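PDB 5H3K: Slr0280 protein from Synechocystis sp., which is of unknown function but carries a domain of the phosphodiester glycosidase family and so may cleave sugar phosphodiester linkages. Local coordinates for residues F88-D92 and P103-F107; N150-L154 and I190-S194; P311-N315 and R600-A604; N339-F343 and M499-P503. All coordinates share one frame; numbering follows the deposited sequence.

Interaction 1 of 4, residues F88-D92 and P103-F107; sequences FLGLD and PVQWF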
loop_
_atom_site.group_PDB
_atom_site.type_symbol
_atom_site.label_atom_id
_atom_site.label_comp_id
_atom_site.label_asym_id
_atom_site.label_seq_id
_atom_site.Cartn_x
_atom_site.Cartn_y
_atom_site.Cartn_z
ATOM N N PHE A 88 14.191 -1.584 -11.372
ATOM C CA PHE A 88 15.608 -1.422 -11.071
ATOM C C PHE A 88 16.547 -1.865 -12.188
ATOM O O PHE A 88 17.722 -1.495 -12.189
ATOM C CB PHE A 88 15.936 -2.100 -9.741
ATOM C CG PHE A 88 15.313 -1.410 -8.550
ATOM C CD1 PHE A 88 15.963 -0.356 -7.918
ATOM C CD2 PHE A 88 14.074 -1.808 -8.070
ATOM C CE1 PHE A 88 15.394 0.276 -6.818
ATOM C CE2 PHE A 88 13.497 -1.184 -6.979
ATOM C CZ PHE A 88 14.157 -0.135 -6.349
ATOM N N LEU A 89 16.035 -2.630 -13.148
ATOM C CA LEU A 89 16.820 -2.970 -14.339
ATOM C C LEU A 89 16.344 -2.200 -15.566
ATOM O O LEU A 89 17.125 -1.962 -16.489
ATOM C CB LEU A 89 16.788 -4.467 -14.636
ATOM C CG LEU A 89 17.203 -5.442 -13.540
ATOM C CD1 LEU A 89 17.415 -6.813 -14.147
ATOM C CD2 LEU A 89 18.453 -4.961 -12.813
ATOM N N GLY A 90 15.065 -1.822 -15.580
ATOM C CA GLY A 90 14.464 -1.150 -16.716
ATOM C C GLY A 90 13.794 -2.066 -17.733
ATOM O O GLY A 90 13.575 -1.661 -18.871
ATOM N N LEU A 91 13.456 -3.291 -17.336
ATOM C CA LEU A 91 12.709 -4.180 -18.233
ATOM C C LEU A 91 11.309 -3.643 -18.496
ATOM O O LEU A 91 10.575 -3.341 -17.557
ATOM C CB LEU A 91 12.551 -5.576 -17.633
ATOM C CG LEU A 91 13.740 -6.434 -17.228
ATOM C CD1 LEU A 91 13.285 -7.889 -17.055
ATOM C CD2 LEU A 91 14.902 -6.333 -18.207
ATOM N N ASP A 92 10.925 -3.527 -19.762
ATOM C CA ASP A 92 9.553 -3.147 -20.095
ATOM C C ASP A 92 8.734 -4.430 -20.071
ATOM O O ASP A 92 8.976 -5.330 -20.872
ATOM C CB ASP A 92 9.501 -2.493 -21.484
ATOM C CG ASP A 92 8.124 -1.901 -21.829
ATOM O OD1 ASP A 92 7.233 -1.825 -20.948
ATOM O OD2 ASP A 92 7.942 -1.480 -22.999
ATOM N N PRO A 103 6.370 -11.586 -21.695
ATOM C CA PRO A 103 7.106 -10.894 -22.761
ATOM C C PRO A 103 7.688 -9.561 -22.279
ATOM O O PRO A 103 7.037 -8.807 -21.542
ATOM C CB PRO A 103 6.049 -10.672 -23.847
ATOM C CG PRO A 103 4.716 -10.838 -23.158
ATOM C CD PRO A 103 4.947 -11.788 -22.023
ATOM N N VAL A 104 8.923 -9.283 -22.684
ATOM C CA VAL A 104 9.633 -8.095 -22.215
ATOM C C VAL A 104 10.380 -7.435 -23.369
ATOM O O VAL A 104 10.651 -8.076 -24.388
ATOM C CB VAL A 104 10.640 -8.420 -21.070
ATOM C CG1 VAL A 104 9.927 -9.004 -19.829
ATOM C CG2 VAL A 104 11.745 -9.365 -21.557
ATOM N N GLN A 105 10.685 -6.148 -23.216
ATOM C CA GLN A 105 11.596 -5.452 -24.119
ATOM C C GLN A 105 12.702 -4.808 -23.298
ATOM O O GLN A 105 12.430 -4.108 -22.321
ATOM C CB GLN A 105 10.864 -4.392 -24.952
ATOM C CG GLN A 105 10.104 -4.939 -26.158
ATOM C CD GLN A 105 11.025 -5.398 -27.297
ATOM O OE1 GLN A 105 11.941 -6.199 -27.092
ATOM N NE2 GLN A 105 10.775 -4.889 -28.504
ATOM N N TRP A 106 13.947 -5.072 -23.677
ATOM C CA TRP A 106 15.096 -4.489 -22.993
ATOM C C TRP A 106 16.304 -4.549 -23.926
ATOM O O TRP A 106 17.030 -5.552 -23.966
ATOM C CB TRP A 106 15.382 -5.210 -21.660
ATOM C CG TRP A 106 16.456 -4.543 -20.836
ATOM C CD1 TRP A 106 16.344 -3.388 -20.112
ATOM C CD2 TRP A 106 17.810 -4.996 -20.663
ATOM N NE1 TRP A 106 17.547 -3.094 -19.505
ATOM C CE2 TRP A 106 18.452 -4.061 -19.827
ATOM C CE3 TRP A 106 18.529 -6.090 -21.138
ATOM C CZ2 TRP A 106 19.789 -4.206 -19.457
ATOM C CZ3 TRP A 106 19.858 -6.228 -20.764
ATOM C CH2 TRP A 106 20.473 -5.292 -19.934
ATOM N N PHE A 107 16.499 -3.464 -24.673
ATOM C CA PHE A 107 17.541 -3.384 -25.691
ATOM C C PHE A 107 17.481 -4.607 -26.608
ATOM O O PHE A 107 18.485 -5.275 -26.848
ATOM C CB PHE A 107 18.911 -3.242 -25.039
ATOM C CG PHE A 107 19.062 -1.981 -24.218
ATOM C CD1 PHE A 107 19.307 -0.762 -24.833
ATOM C CD2 PHE A 107 18.955 -2.017 -22.836
ATOM C CE1 PHE A 107 19.451 0.403 -24.087
ATOM C CE2 PHE A 107 19.093 -0.855 -22.081
ATOM C CZ PHE A 107 19.344 0.352 -22.710
#
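The chi1 of Trp-106, -173°, sets its indole opposite the backbone N and carries the ring toward the turn at Gly-90, where Leu-91, with CG opposite its own carbonyl carbon, sends one methyl onto the indole. That methyl, CD2 of Leu-91, stands 3.9 Å from the centroid of the five-membered ring of Trp-106, 26° off the ring normal, a CH-pi geometry. Phe-107 CD2 lies 3.6 Å above the opposite face of the Trp-106 ring. At the edge of the indole, near its plane, Gly-90 O comes within 3.5 Å of Trp-106 CD1. Leu-89 O receives Trp-106 NE1 at 3.2 Å, and the N-H...O angle of 128° marks this hydrogen bond as weak. Were an alanine here, Leu-91 CD2 would probably be left without the aromatic face it rests on, and Leu-89 O without its indole donor.

The backbones join at the antiparallel, hydrogen-bonded pair Asp-92 and Gln-105. Asp-92 N donates a hydrogen bond to Gln-105 O at 3.0 Å, and Gln-105 N donates one to Asp-92 O, also at 3.0 Å. This starts strand 92-93 beside strand 101-105, just past the turn at Gly-90 and Leu-91 that follows helix 82-89. Two firm backbone bonds fix the pairing, whereas the buried indole has apolar neighbours over both faces and, across this contact, only a weak N-H bond.

Interaction 2 of 4, residues N150-L154 and I190-S194; sequences NAQIL and INASS
Direct backbone hydrogen bonds come first: Ser-193 N donates to Ala-151 O at 3.2 Å, and Ile-153 N donates to Ser-193 O at 2.8 Å. The second is the straighter, its donor almost in line with the carbonyl bond, 166° at the oxygen, while Ser-193 N meets Ala-151 O with a 28° tilt from the carbonyl plane. Ser-193 thereby uses both its N-H and its carbonyl, giving a single bridge with Gln-152 between segments that run the same way. Gln-152 CA also brings its hydrogen to Ser-193 O.

The apolar contacts gather round Ala-192. Its CB lies 3.9 Å from Ala-151 CB and, to another side, 3.9 Å from Ile-153 CG1. Leu-171 and Ser-236 also touch Ile-153.

In the fold, this bridge joins the start of strand 153-161, an edge strand of one four-stranded antiparallel sheet, to the chain leaving strand 185-190 of a second. Asn-191 turns that chain as the centre of an inverse gamma turn, closed by a weak bond from Ala-192 N to Ile-190 O, and its side-chain ND2 is hydrogen-bonded to Ser-235 OG.

Water-mediated bonds extend both ends. One water accepts from Ala-151 N at 3.0 Å and donates to Asn-191 O at 2.9 Å. Another accepts from Gln-152 NE2 at 3.1 Å and makes a weak bond with Ser-193 OG. The first torsion of Ser-193, 64°, puts OG between its backbone N and carbonyl carbon, alongside Gln-152 CG.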
loop_
_atom_site.group_PDB
_atom_site.type_symbol
_atom_site.label_atom_id
_atom_site.label_comp_id
_atom_site.label_asym_id
_atom_site.label_seq_id
_atom_site.Cartn_x
_atom_site.Cartn_y
_atom_site.Cartn_z
ATOM N N ASN A 150 29.369 -3.228 -19.272
ATOM C CA ASN A 150 30.406 -2.415 -19.933
ATOM C C ASN A 150 29.860 -1.354 -20.884
ATOM O O ASN A 150 30.459 -1.084 -21.928
ATOM C CB ASN A 150 31.413 -3.291 -20.688
ATOM C CG ASN A 150 32.188 -4.225 -19.775
ATOM O OD1 ASN A 150 32.225 -5.441 -19.996
ATOM N ND2 ASN A 150 32.823 -3.662 -18.754
ATOM N N ALA A 151 28.728 -0.753 -20.520
ATOM C CA ALA A 151 28.070 0.250 -21.364
ATOM C C ALA A 151 28.662 1.631 -21.136
ATOM O O ALA A 151 29.039 1.978 -20.016
ATOM C CB ALA A 151 26.558 0.280 -21.094
ATOM N N GLN A 152 28.731 2.412 -22.211
ATOM C CA GLN A 152 29.148 3.800 -22.144
ATOM C C GLN A 152 28.143 4.646 -22.894
ATOM O O GLN A 152 27.589 4.204 -23.907
ATOM C CB GLN A 152 30.517 3.974 -22.805
ATOM C CG GLN A 152 31.551 2.959 -22.399
ATOM C CD GLN A 152 32.801 3.047 -23.263
ATOM O OE1 GLN A 152 33.034 2.204 -24.132
ATOM N NE2 GLN A 152 33.605 4.080 -23.036
ATOM N N ILE A 153 27.917 5.864 -22.409
ATOM C CA ILE A 153 27.054 6.805 -23.092
ATOM C C ILE A 153 27.866 7.523 -24.162
ATOM O O ILE A 153 28.846 8.190 -23.848
ATOM C CB ILE A 153 26.464 7.831 -22.109
ATOM C CG1 ILE A 153 25.689 7.110 -21.001
ATOM C CG2 ILE A 153 25.571 8.825 -22.852
ATOM C CD1 ILE A 153 25.183 8.047 -19.901
ATOM N N LEU A 154 27.465 7.380 -25.422
ATOM C CA LEU A 154 28.254 7.922 -26.535
ATOM C C LEU A 154 27.829 9.335 -26.932
ATOM O O LEU A 154 28.673 10.196 -27.182
ATOM C CB LEU A 154 28.182 6.975 -27.737
ATOM C CG LEU A 154 28.571 5.530 -27.401
ATOM C CD1 LEU A 154 28.289 4.589 -28.570
ATOM C CD2 LEU A 154 30.030 5.451 -26.968
ATOM N N ILE A 190 21.523 5.501 -14.716
ATOM C CA ILE A 190 21.922 4.477 -15.683
ATOM C C ILE A 190 23.293 3.916 -15.331
ATOM O O ILE A 190 24.234 4.671 -15.059
ATOM C CB ILE A 190 22.038 5.048 -17.102
ATOM C CG1 ILE A 190 20.825 5.895 -17.450
ATOM C CG2 ILE A 190 22.231 3.925 -18.123
ATOM C CD1 ILE A 190 21.199 7.315 -17.783
ATOM N N ASN A 191 23.414 2.593 -15.338
ATOM C CA ASN A 191 24.699 1.961 -15.099
ATOM C C ASN A 191 25.509 1.967 -16.396
ATOM O O ASN A 191 25.787 0.915 -16.977
ATOM C CB ASN A 191 24.522 0.534 -14.559
ATOM C CG ASN A 191 25.863 -0.171 -14.272
ATOM O OD1 ASN A 191 25.967 -1.397 -14.393
ATOM N ND2 ASN A 191 26.887 0.601 -13.897
ATOM N N ALA A 192 25.852 3.168 -16.854
ATOM C CA ALA A 192 26.689 3.367 -18.036
ATOM C C ALA A 192 27.559 4.580 -17.755
ATOM O O ALA A 192 27.074 5.578 -17.220
ATOM C CB ALA A 192 25.833 3.615 -19.276
ATOM N N SER A 193 28.836 4.498 -18.113
ATOM C CA SER A 193 29.780 5.575 -17.833
ATOM C C SER A 193 29.674 6.630 -18.917
ATOM O O SER A 193 29.314 6.327 -20.053
ATOM C CB SER A 193 31.207 5.032 -17.767
ATOM O OG SER A 193 31.601 4.511 -19.024
ATOM N N SER A 194 29.972 7.878 -18.572
ATOM C CA SER A 194 29.980 8.947 -19.566
ATOM C C SER A 194 31.367 9.565 -19.701
ATOM O O SER A 194 31.783 10.352 -18.848
ATOM C CB SER A 194 28.969 10.033 -19.202
ATOM O OG SER A 194 29.152 11.166 -20.038
HETATM O O HOH W 1 28.100 -0.745 -17.586
HETATM O O HOH W 2 32.364 6.522 -21.605
#

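Interaction 3 of 4, residues P311-N315 and R600-A604; sequences PLMAN and RVSNA
Met-313 lays its sulfur alongside Asn-603, SD to CB 3.7 Å, and the two side chains run next to each other on one face of an antiparallel pairing between strand 307-313 and strand 600-609. The bend at chi2 of Met-313 brings SD to this neighbour, while CE turns away again. Val-354 packs against both residues from strand 354-356 and Met-499 against Asn-603, so this face is turned to another sheet. On the other face lie Leu-312 and Ala-604, covered by helix 325-331 through Ile-328 and Leu-325.

The pairing is documented by its alternation. Leu-312 and Ala-604 form a hydrogen-bonded pair, Leu-312 N to Ala-604 O at 2.9 Å and Ala-604 N to Leu-312 O at 2.8 Å. Met-313 and Asn-603 follow as a non-hydrogen-bonded pair. Beyond them Ala-314 N reaches Ser-602 O at 2.9 Å with 164° at the hydrogen, although regular strand geometry stops at Met-313.

The amide of Asn-603 is held from two sides. OD1 accepts from Gly-341 N, and ND2 donates to the hydroxyl OG of Ser-602 at 2.9 Å, tilted 26° out of the amide plane, so both ends of the buried group have partners and its rotation is fixed. At the end of the contact the methyl CB of Ala-314 sits against two carbonyl oxygens, 3.5 Å from Ser-602 O and 3.6 Å from Val-601 O.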
loop_
_atom_site.group_PDB
_atom_site.type_symbol
_atom_site.label_atom_id
_atom_site.label_comp_id
_atom_site.label_asym_id
_atom_site.label_seq_id
_atom_site.Cartn_x
_atom_site.Cartn_y
_atom_site.Cartn_z
ATOM N N PRO A 311 -5.704 -7.116 7.144
ATOM C CA PRO A 311 -5.180 -5.794 7.486
ATOM C C PRO A 311 -3.804 -5.949 8.113
ATOM O O PRO A 311 -3.558 -6.912 8.857
ATOM C CB PRO A 311 -6.190 -5.255 8.512
ATOM C CG PRO A 311 -6.844 -6.463 9.096
ATOM C CD PRO A 311 -6.793 -7.549 8.042
ATOM N N LEU A 312 -2.909 -5.021 7.806
ATOM C CA LEU A 312 -1.541 -5.097 8.275
ATOM C C LEU A 312 -1.198 -3.784 8.928
ATOM O O LEU A 312 -1.394 -2.723 8.321
ATOM C CB LEU A 312 -0.605 -5.336 7.088
ATOM C CG LEU A 312 -0.854 -6.586 6.238
ATOM C CD1 LEU A 312 0.162 -6.603 5.096
ATOM C CD2 LEU A 312 -0.722 -7.835 7.093
ATOM N N MET A 313 -0.694 -3.839 10.158
ATOM C CA MET A 313 -0.274 -2.636 10.865
ATOM C C MET A 313 1.211 -2.407 10.704
ATOM O O MET A 313 1.981 -3.363 10.631
ATOM C CB MET A 313 -0.579 -2.757 12.359
ATOM C CG MET A 313 -1.991 -3.116 12.636
ATOM S SD MET A 313 -3.123 -1.759 12.375
ATOM C CE MET A 313 -3.025 -0.890 13.924
ATOM N N ALA A 314 1.600 -1.132 10.657
ATOM C CA ALA A 314 3.005 -0.719 10.536
ATOM C C ALA A 314 3.876 -1.420 11.570
ATOM O O ALA A 314 4.969 -1.913 11.265
ATOM C CB ALA A 314 3.126 0.781 10.704
ATOM N N ASN A 315 3.396 -1.419 12.805
ATOM C CA ASN A 315 3.964 -2.270 13.844
ATOM C C ASN A 315 3.099 -3.526 13.958
ATOM O O ASN A 315 1.939 -3.466 14.370
ATOM C CB ASN A 315 4.057 -1.504 15.172
ATOM C CG ASN A 315 4.857 -2.260 16.220
ATOM O OD1 ASN A 315 4.601 -3.442 16.480
ATOM N ND2 ASN A 315 5.829 -1.582 16.825
ATOM N N ARG A 600 4.797 7.647 5.297
ATOM C CA ARG A 600 4.597 6.536 6.225
ATOM C C ARG A 600 3.121 6.458 6.534
ATOM O O ARG A 600 2.460 7.491 6.660
ATOM C CB ARG A 600 5.359 6.760 7.532
ATOM C CG ARG A 600 6.837 6.962 7.321
ATOM C CD ARG A 600 7.574 7.051 8.647
ATOM N NE ARG A 600 8.984 6.741 8.440
ATOM C CZ ARG A 600 9.911 6.782 9.389
ATOM N NH1 ARG A 600 9.580 7.133 10.623
ATOM N NH2 ARG A 600 11.170 6.475 9.100
ATOM N N VAL A 601 2.598 5.243 6.662
ATOM C CA VAL A 601 1.177 5.072 6.982
ATOM C C VAL A 601 1.009 4.155 8.183
ATOM O O VAL A 601 1.917 3.405 8.533
ATOM C CB VAL A 601 0.365 4.512 5.776
ATOM C CG1 VAL A 601 0.496 5.428 4.555
ATOM C CG2 VAL A 601 0.834 3.097 5.418
ATOM N N SER A 602 -0.157 4.206 8.808
ATOM C CA SER A 602 -0.445 3.352 9.966
ATOM C C SER A 602 -0.755 1.902 9.596
ATOM O O SER A 602 -0.362 0.956 10.295
ATOM C CB SER A 602 -1.632 3.928 10.736
ATOM O OG SER A 602 -2.203 2.941 11.602
ATOM N N ASN A 603 -1.493 1.708 8.512
ATOM C CA ASN A 603 -1.952 0.366 8.200
ATOM C C ASN A 603 -2.322 0.181 6.734
ATOM O O ASN A 603 -2.466 1.151 5.972
ATOM C CB ASN A 603 -3.115 -0.031 9.117
ATOM C CG ASN A 603 -4.288 0.949 9.054
ATOM O OD1 ASN A 603 -5.100 0.929 8.114
ATOM N ND2 ASN A 603 -4.410 1.776 10.077
ATOM N N ALA A 604 -2.492 -1.074 6.352
ATOM C CA ALA A 604 -2.706 -1.417 4.958
ATOM C C ALA A 604 -3.679 -2.576 4.850
ATOM O O ALA A 604 -3.995 -3.239 5.842
ATOM C CB ALA A 604 -1.373 -1.803 4.340
#

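Interaction 4 of 4, residues N339-F343 and M499-P503; sequences NAGFF and MGAGP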
loop_
_atom_site.group_PDB
_atom_site.type_symbol
_atom_site.label_atom_id
_atom_site.label_comp_id
_atom_site.label_asym_id
_atom_site.label_seq_id
_atom_site.Cartn_x
_atom_site.Cartn_y
_atom_site.Cartn_z
ATOM N N ASN A 339 -2.320 1.128 0.977
ATOM C CA ASN A 339 -2.530 1.886 2.209
ATOM C C ASN A 339 -4.024 1.927 2.533
ATOM O O ASN A 339 -4.886 1.897 1.627
ATOM C CB ASN A 339 -2.005 3.313 2.046
ATOM C CG ASN A 339 -2.885 4.136 1.144
ATOM O OD1 ASN A 339 -2.911 3.929 -0.077
ATOM N ND2 ASN A 339 -3.652 5.056 1.737
ATOM N N ALA A 340 -4.355 1.977 3.817
ATOM C CA ALA A 340 -5.751 1.790 4.204
ATOM C C ALA A 340 -6.323 2.875 5.117
ATOM O O ALA A 340 -6.843 3.890 4.639
ATOM C CB ALA A 340 -5.962 0.369 4.806
ATOM N N GLY A 341 -6.255 2.672 6.431
ATOM C CA GLY A 341 -7.006 3.524 7.340
ATOM C C GLY A 341 -6.405 4.888 7.683
ATOM O O GLY A 341 -5.194 5.100 7.579
ATOM N N PHE A 342 -7.260 5.808 8.129
ATOM C CA PHE A 342 -6.817 7.107 8.623
ATOM C C PHE A 342 -6.062 6.993 9.952
ATOM O O PHE A 342 -6.285 6.065 10.742
ATOM C CB PHE A 342 -8.025 8.021 8.799
ATOM C CG PHE A 342 -8.729 8.337 7.512
ATOM C CD1 PHE A 342 -9.991 7.827 7.247
ATOM C CD2 PHE A 342 -8.113 9.140 6.564
ATOM C CE1 PHE A 342 -10.647 8.121 6.041
ATOM C CE2 PHE A 342 -8.756 9.446 5.352
ATOM C CZ PHE A 342 -10.010 8.942 5.094
ATOM N N PHE A 343 -5.168 7.941 10.191
ATOM C CA PHE A 343 -4.343 7.946 11.388
ATOM C C PHE A 343 -3.908 9.366 11.696
ATOM O O PHE A 343 -4.039 10.268 10.855
ATOM C CB PHE A 343 -3.109 7.027 11.214
ATOM C CG PHE A 343 -2.196 7.415 10.050
ATOM C CD1 PHE A 343 -2.470 6.984 8.755
ATOM C CD2 PHE A 343 -1.067 8.202 10.261
ATOM C CE1 PHE A 343 -1.642 7.340 7.679
ATOM C CE2 PHE A 343 -0.231 8.564 9.193
ATOM C CZ PHE A 343 -0.528 8.127 7.896
ATOM N N MET A 499 -11.823 -3.362 7.704
ATOM C CA MET A 499 -11.080 -2.118 7.641
ATOM C C MET A 499 -12.049 -0.956 7.484
ATOM O O MET A 499 -12.860 -0.928 6.540
ATOM C CB MET A 499 -10.114 -2.151 6.448
ATOM C CG MET A 499 -9.402 -0.824 6.158
ATOM S SD MET A 499 -8.311 -0.294 7.481
ATOM C CE MET A 499 -7.137 -1.643 7.563
ATOM N N GLY A 500 -11.950 0.021 8.382
ATOM C CA GLY A 500 -12.684 1.264 8.237
ATOM C C GLY A 500 -11.839 2.358 7.584
ATOM O O GLY A 500 -10.602 2.386 7.695
ATOM N N ALA A 501 -12.507 3.254 6.869
ATOM C CA ALA A 501 -11.865 4.453 6.353
ATOM C C ALA A 501 -12.936 5.458 6.057
ATOM O O ALA A 501 -13.508 6.056 6.978
ATOM C CB ALA A 501 -10.998 4.170 5.114
ATOM N N GLY A 502 -13.219 5.643 4.773
ATOM C CA GLY A 502 -14.332 6.481 4.382
ATOM C C GLY A 502 -13.948 7.693 3.552
ATOM O O GLY A 502 -12.776 8.067 3.459
ATOM N N PRO A 503 -14.947 8.330 2.931
ATOM C CA PRO A 503 -16.352 7.909 3.033
ATOM C C PRO A 503 -16.696 6.728 2.145
ATOM O O PRO A 503 -15.955 6.391 1.211
ATOM C CB PRO A 503 -17.144 9.161 2.623
ATOM C CG PRO A 503 -16.157 10.044 1.904
ATOM C CD PRO A 503 -14.777 9.672 2.345
HETATM O O HOH W 3 -9.809 4.864 9.234
#
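The Phe-342 ring meets residues 499-503 edge-on: Gly-502 O lies at its rim in the ring plane, 3.3 Å from both Phe-342 CE1 and CZ, and Ala-501 O also lies in plane beside CD1. The faces of the ring are not turned to residues 499-503. With chi1 at -64°, Phe-342 CG stands opposite the carbonyl carbon, and the ring reaches across so that CE1 also lies 4.1 Å from Ala-501 CB. Carbonyl oxygens in the ring plane face the slightly positive C-H edge. A serine here would probably strip Ala-501 CB and Gly-502 O of that aromatic rim and open a gap beside Gly-502.

A second apolar contact joins Ala-340 and Met-499. Chi2 and chi3 of Met-499 bend its thioether round the methyl, and both SD and CE come within 3.6 Å of Ala-340 CB. Gly-341 N lies 3.8 Å from Met-499 SD, and a CB on Gly-341 would be tight against SD, about 3.4 Å away.

No direct hydrogen bond crosses. Instead a water accepts from Phe-342 N at 2.9 Å and is placed 3.0 Å from Gly-500 O to donate, though other acceptors compete. Gly-502 O is also bound by Asn-575 ND2. Here the loop after strand 336-339 packs on the link between strands 497-500 and 504-507, a junction of three sheets; residues 499-503 fall in the phosphodiester glycosidase family region.

From the N terminus, interaction 1 closes a short loop of ten residues, joining the end of helix 82-89 and strand 92-93 to strand 101-105. Interaction 2 follows in series, closing 35 residues, mostly strand, and ties strand 153-161 to the chain after strand 185-190; nearest atoms of the two are about 6 Å apart. Interaction 3 spans 284 residues, pairing strand 307-313 with the C-terminal strand 600-609. Interaction 4 closes a loop of 155 residues nested inside it, joining the loop after strand 336-339 to the chain after strand 497-500. Interactions 3 and 4 touch, Asn-603 O lying 3.0 Å from Ala-340 N, a probable hydrogen bond; their centres lie 32 to 45 Å from those of interactions 1 and 2.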